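Local coordinates for spermidine N(1)-acetyltransferase (Thermoplasma acidophilum, PDB 3K9U), which transfers the acetyl group of acetyl-CoA to polyamines such as spermidine, helping to keep these amines below toxic levels, at residues 2-8 / 65-71. Coordinates in Å, arbitrary orientation, origin at the centre of the assembly. Residue numbers count along the deposited sequence, not the author numbering.
Sequences SIEIRKL and FLGAFAD
Strand 3-7, outermost in the GNAT sheet within this chain, runs antiparallel to residues 65-70 of strand 63-70; the axes of these short segments approach to 4.6 Å, with 155° between their N-to-C directions. I3, I5 and K7 face A70, A68 and L66 as non-hydrogen-bonded pairs (I5 CA to A68 CA 4.8 Å); E4/F69 and R6/G67 are hydrogen-bonded pairs. The ladder comprises E4 N to F69 O (2.9 Å), F69 N to E4 O (2.8 Å), R6 N to G67 O (3.2 Å) and G67 N to R6 O (3.0 Å). Beyond it, D71 N donates to S2 O (2.9 Å) and L8 N to F65 O (3.1 Å). D71 leaves the extended conformation for a left-handed one (phi/psi 48/51), just past the strand's end at residue 70, and its m side chain brings OD1 to S2 N (3.0 Å).

On the I3, I5, A68 and A70 face, I5 (m, m) sets CD1 3.6 Å from A68 CB; small A68 leaves room for helix 103-118, whose I103 binds acetyl-CoA. On the other face, R6, p at chi1, lays its guanidinium flat on F69 (m), a cation-pi stack with R6 CZ 3.7 Å from the ring centroid. G67 suits its place because a CB there would clash with L8 CD2. L8 CD1 makes a CH-pi contact 3.9 Å from the F65 centroid.

Main-chain bonds thus set the register, while R6 covers F69 with a planar cation, keeping charge at the surface and the aromatic ring buried.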
ATOM      1  N   SER A   2      -3.386  10.941 -12.955  1.00 38.42           N
ATOM      2  CA  SER A   2      -4.672  10.965 -13.661  1.00 37.20           C
ATOM      3  C   SER A   2      -5.169   9.552 -14.019  1.00 35.70           C
ATOM      4  O   SER A   2      -4.468   8.793 -14.696  1.00 35.72           O
ATOM      5  CB  SER A   2      -4.526  11.773 -14.943  1.00 37.43           C
ATOM      6  OG  SER A   2      -5.669  11.609 -15.755  1.00 39.19           O
ATOM      7  N   ILE A   3      -6.379   9.212 -13.583  1.00 33.24           N
ATOM      8  CA  ILE A   3      -6.896   7.872 -13.751  1.00 31.63           C
ATOM      9  C   ILE A   3      -7.963   7.808 -14.830  1.00 30.32           C
ATOM     10  O   ILE A   3      -8.958   8.519 -14.745  1.00 29.20           O
ATOM     11  CB  ILE A   3      -7.469   7.348 -12.434  1.00 31.99           C
ATOM     12  CG1 ILE A   3      -6.318   6.963 -11.494  1.00 33.31           C
ATOM     13  CG2 ILE A   3      -8.376   6.153 -12.686  1.00 29.87           C
ATOM     14  CD1 ILE A   3      -5.776   8.144 -10.717  1.00 36.46           C
ATOM     15  N   GLU A   4      -7.738   6.976 -15.850  1.00 29.06           N
ATOM     16  CA  GLU A   4      -8.764   6.699 -16.871  1.00 28.42           C
ATOM     17  C   GLU A   4      -9.207   5.249 -16.758  1.00 26.92           C
ATOM     18  O   GLU A   4      -8.383   4.365 -16.503  1.00 24.83           O
ATOM     19  CB  GLU A   4      -8.248   6.966 -18.290  1.00 29.03           C
ATOM     20  CG  GLU A   4      -7.785   8.414 -18.602  1.00 32.18           C
ATOM     21  CD  GLU A   4      -8.923   9.408 -18.970  1.00 38.11           C
ATOM     22  OE1 GLU A   4      -9.976   8.988 -19.516  1.00 42.27           O
ATOM     23  OE2 GLU A   4      -8.750  10.630 -18.728  1.00 39.64           O
ATOM     24  N   ILE A   5     -10.508   5.016 -16.933  1.00 26.52           N
ATOM     25  CA  ILE A   5     -11.082   3.670 -16.929  1.00 26.86           C
ATOM     26  C   ILE A   5     -11.628   3.349 -18.326  1.00 26.80           C
ATOM     27  O   ILE A   5     -12.350   4.141 -18.884  1.00 27.85           O
ATOM     28  CB  ILE A   5     -12.255   3.548 -15.924  1.00 27.03           C
ATOM     29  CG1 ILE A   5     -11.804   3.902 -14.500  1.00 28.34           C
ATOM     30  CG2 ILE A   5     -12.874   2.124 -15.974  1.00 26.41           C
ATOM     31  CD1 ILE A   5     -10.621   3.054 -13.956  1.00 27.81           C
ATOM     32  N   ARG A   6     -11.284   2.198 -18.888  1.00 26.18           N
ATOM     33  CA  ARG A   6     -11.802   1.814 -20.192  1.00 26.17           C
ATOM     34  C   ARG A   6     -11.652   0.340 -20.447  1.00 25.97           C
ATOM     35  O   ARG A   6     -10.880  -0.342 -19.775  1.00 24.90           O
ATOM     36  CB  ARG A   6     -11.105   2.585 -21.318  1.00 26.94           C
ATOM     37  CG  ARG A   6      -9.597   2.460 -21.349  1.00 27.85           C
ATOM     38  CD  ARG A   6      -9.022   2.925 -22.722  1.00 30.73           C
ATOM     39  NE  ARG A   6      -7.584   2.628 -22.765  1.00 31.65           N
ATOM     40  CZ  ARG A   6      -6.640   3.376 -22.198  1.00 30.73           C
ATOM     41  NH1 ARG A   6      -5.363   2.994 -22.256  1.00 30.64           N
ATOM     42  NH2 ARG A   6      -6.964   4.504 -21.572  1.00 30.14           N
ATOM     43  N   LYS A   7     -12.387  -0.142 -21.447  1.00 26.73           N
ATOM     44  CA  LYS A   7     -12.324  -1.544 -21.844  1.00 26.46           C
ATOM     45  C   LYS A   7     -10.892  -1.955 -22.167  1.00 26.33           C
ATOM     46  O   LYS A   7     -10.115  -1.195 -22.765  1.00 24.89           O
ATOM     47  CB  LYS A   7     -13.249  -1.808 -23.028  1.00 27.07           C
ATOM     48  CG  LYS A   7     -14.759  -1.696 -22.660  1.00 28.39           C
ATOM     49  CD  LYS A   7     -15.685  -2.045 -23.825  1.00 30.29           C
ATOM     50  CE  LYS A   7     -17.158  -1.982 -23.360  1.00 35.92           C
ATOM     51  NZ  LYS A   7     -18.097  -2.974 -24.010  1.00 36.92           N
ATOM     52  N   LEU A   8     -10.526  -3.142 -21.701  1.00 26.52           N
ATOM     53  CA  LEU A   8      -9.211  -3.691 -21.985  1.00 27.15           C
ATOM     54  C   LEU A   8      -9.166  -4.152 -23.425  1.00 27.76           C
ATOM     55  O   LEU A   8     -10.203  -4.465 -24.012  1.00 29.44           O
ATOM     56  CB  LEU A   8      -8.909  -4.846 -21.051  1.00 26.95           C
ATOM     57  CG  LEU A   8      -8.721  -4.349 -19.620  1.00 27.89           C
ATOM     58  CD1 LEU A   8      -8.964  -5.477 -18.627  1.00 29.25           C
ATOM     59  CD2 LEU A   8      -7.348  -3.741 -19.479  1.00 24.05           C
ATOM     60  N   PHE A  65     -15.031  -5.896 -18.649  1.00 21.87           N
ATOM     61  CA  PHE A  65     -13.637  -6.187 -18.341  1.00 21.43           C
ATOM     62  C   PHE A  65     -12.879  -4.882 -18.579  1.00 20.62           C
ATOM     63  O   PHE A  65     -12.544  -4.522 -19.718  1.00 18.81           O
ATOM     64  CB  PHE A  65     -13.172  -7.360 -19.223  1.00 21.96           C
ATOM     65  CG  PHE A  65     -11.944  -8.115 -18.726  1.00 23.17           C
ATOM     66  CD1 PHE A  65     -11.508  -8.065 -17.412  1.00 26.73           C
ATOM     67  CD2 PHE A  65     -11.272  -8.952 -19.600  1.00 25.04           C
ATOM     68  CE1 PHE A  65     -10.388  -8.794 -17.007  1.00 30.66           C
ATOM     69  CE2 PHE A  65     -10.167  -9.698 -19.204  1.00 27.07           C
ATOM     70  CZ  PHE A  65      -9.714  -9.618 -17.914  1.00 28.31           C
ATOM     71  N   LEU A  66     -12.644  -4.163 -17.477  1.00 20.54           N
ATOM     72  CA  LEU A  66     -12.120  -2.796 -17.525  1.00 20.18           C
ATOM     73  C   LEU A  66     -10.770  -2.703 -16.840  1.00 20.08           C
ATOM     74  O   LEU A  66     -10.508  -3.422 -15.890  1.00 19.60           O
ATOM     75  CB  LEU A  66     -13.084  -1.836 -16.823  1.00 20.37           C
ATOM     76  CG  LEU A  66     -14.579  -1.935 -17.093  1.00 20.82           C
ATOM     77  CD1 LEU A  66     -15.373  -1.034 -16.173  1.00 23.85           C
ATOM     78  CD2 LEU A  66     -14.885  -1.584 -18.545  1.00 23.73           C
ATOM     79  N   GLY A  67      -9.933  -1.791 -17.332  1.00 20.34           N
ATOM     80  CA  GLY A  67      -8.643  -1.464 -16.749  1.00 19.21           C
ATOM     81  C   GLY A  67      -8.628  -0.054 -16.174  1.00 20.45           C
ATOM     82  O   GLY A  67      -9.338   0.844 -16.669  1.00 19.71           O
ATOM     83  N   ALA A  68      -7.847   0.121 -15.100  1.00 20.01           N
ATOM     84  CA  ALA A  68      -7.537   1.429 -14.559  1.00 20.10           C
ATOM     85  C   ALA A  68      -6.145   1.832 -15.041  1.00 20.20           C
ATOM     86  O   ALA A  68      -5.160   1.123 -14.798  1.00 21.37           O
ATOM     87  CB  ALA A  68      -7.614   1.416 -13.000  1.00 18.53           C
ATOM     88  N   PHE A  69      -6.062   2.968 -15.714  1.00 20.59           N
ATOM     89  CA  PHE A  69      -4.799   3.462 -16.220  1.00 22.28           C
ATOM     90  C   PHE A  69      -4.386   4.737 -15.468  1.00 23.76           C
ATOM     91  O   PHE A  69      -5.111   5.737 -15.463  1.00 25.29           O
ATOM     92  CB  PHE A  69      -4.909   3.723 -17.722  1.00 21.92           C
ATOM     93  CG  PHE A  69      -5.182   2.467 -18.543  1.00 22.38           C
ATOM     94  CD1 PHE A  69      -6.456   1.904 -18.591  1.00 20.75           C
ATOM     95  CD2 PHE A  69      -4.170   1.858 -19.269  1.00 22.96           C
ATOM     96  CE1 PHE A  69      -6.708   0.762 -19.364  1.00 21.20           C
ATOM     97  CE2 PHE A  69      -4.420   0.711 -20.046  1.00 20.95           C
ATOM     98  CZ  PHE A  69      -5.680   0.165 -20.088  1.00 18.84           C
ATOM     99  N   ALA A  70      -3.232   4.675 -14.816  1.00 24.78           N
ATOM    100  CA  ALA A  70      -2.670   5.802 -14.092  1.00 25.92           C
ATOM    101  C   ALA A  70      -1.619   6.422 -15.003  1.00 27.30           C
ATOM    102  O   ALA A  70      -0.576   5.812 -15.274  1.00 26.41           O
ATOM    103  CB  ALA A  70      -2.041   5.341 -12.782  1.00 25.55           C
ATOM    104  N   ASP A  71      -1.939   7.608 -15.520  1.00 29.14           N
ATOM    105  CA  ASP A  71      -1.104   8.296 -16.490  1.00 30.26           C
ATOM    106  C   ASP A  71      -0.690   7.326 -17.596  1.00 29.82           C
ATOM    107  O   ASP A  71       0.498   7.188 -17.909  1.00 30.47           O
ATOM    108  CB  ASP A  71       0.129   8.918 -15.786  1.00 31.65           C
ATOM    109  CG  ASP A  71      -0.260   9.805 -14.569  1.00 35.25           C
ATOM    110  OD1 ASP A  71      -1.034  10.781 -14.748  1.00 39.70           O
ATOM    111  OD2 ASP A  71       0.197   9.520 -13.430  1.00 38.50           O
TER
HETATM  112  O   HOH W   1     -13.162  -5.227 -22.558  1.00 25.94           O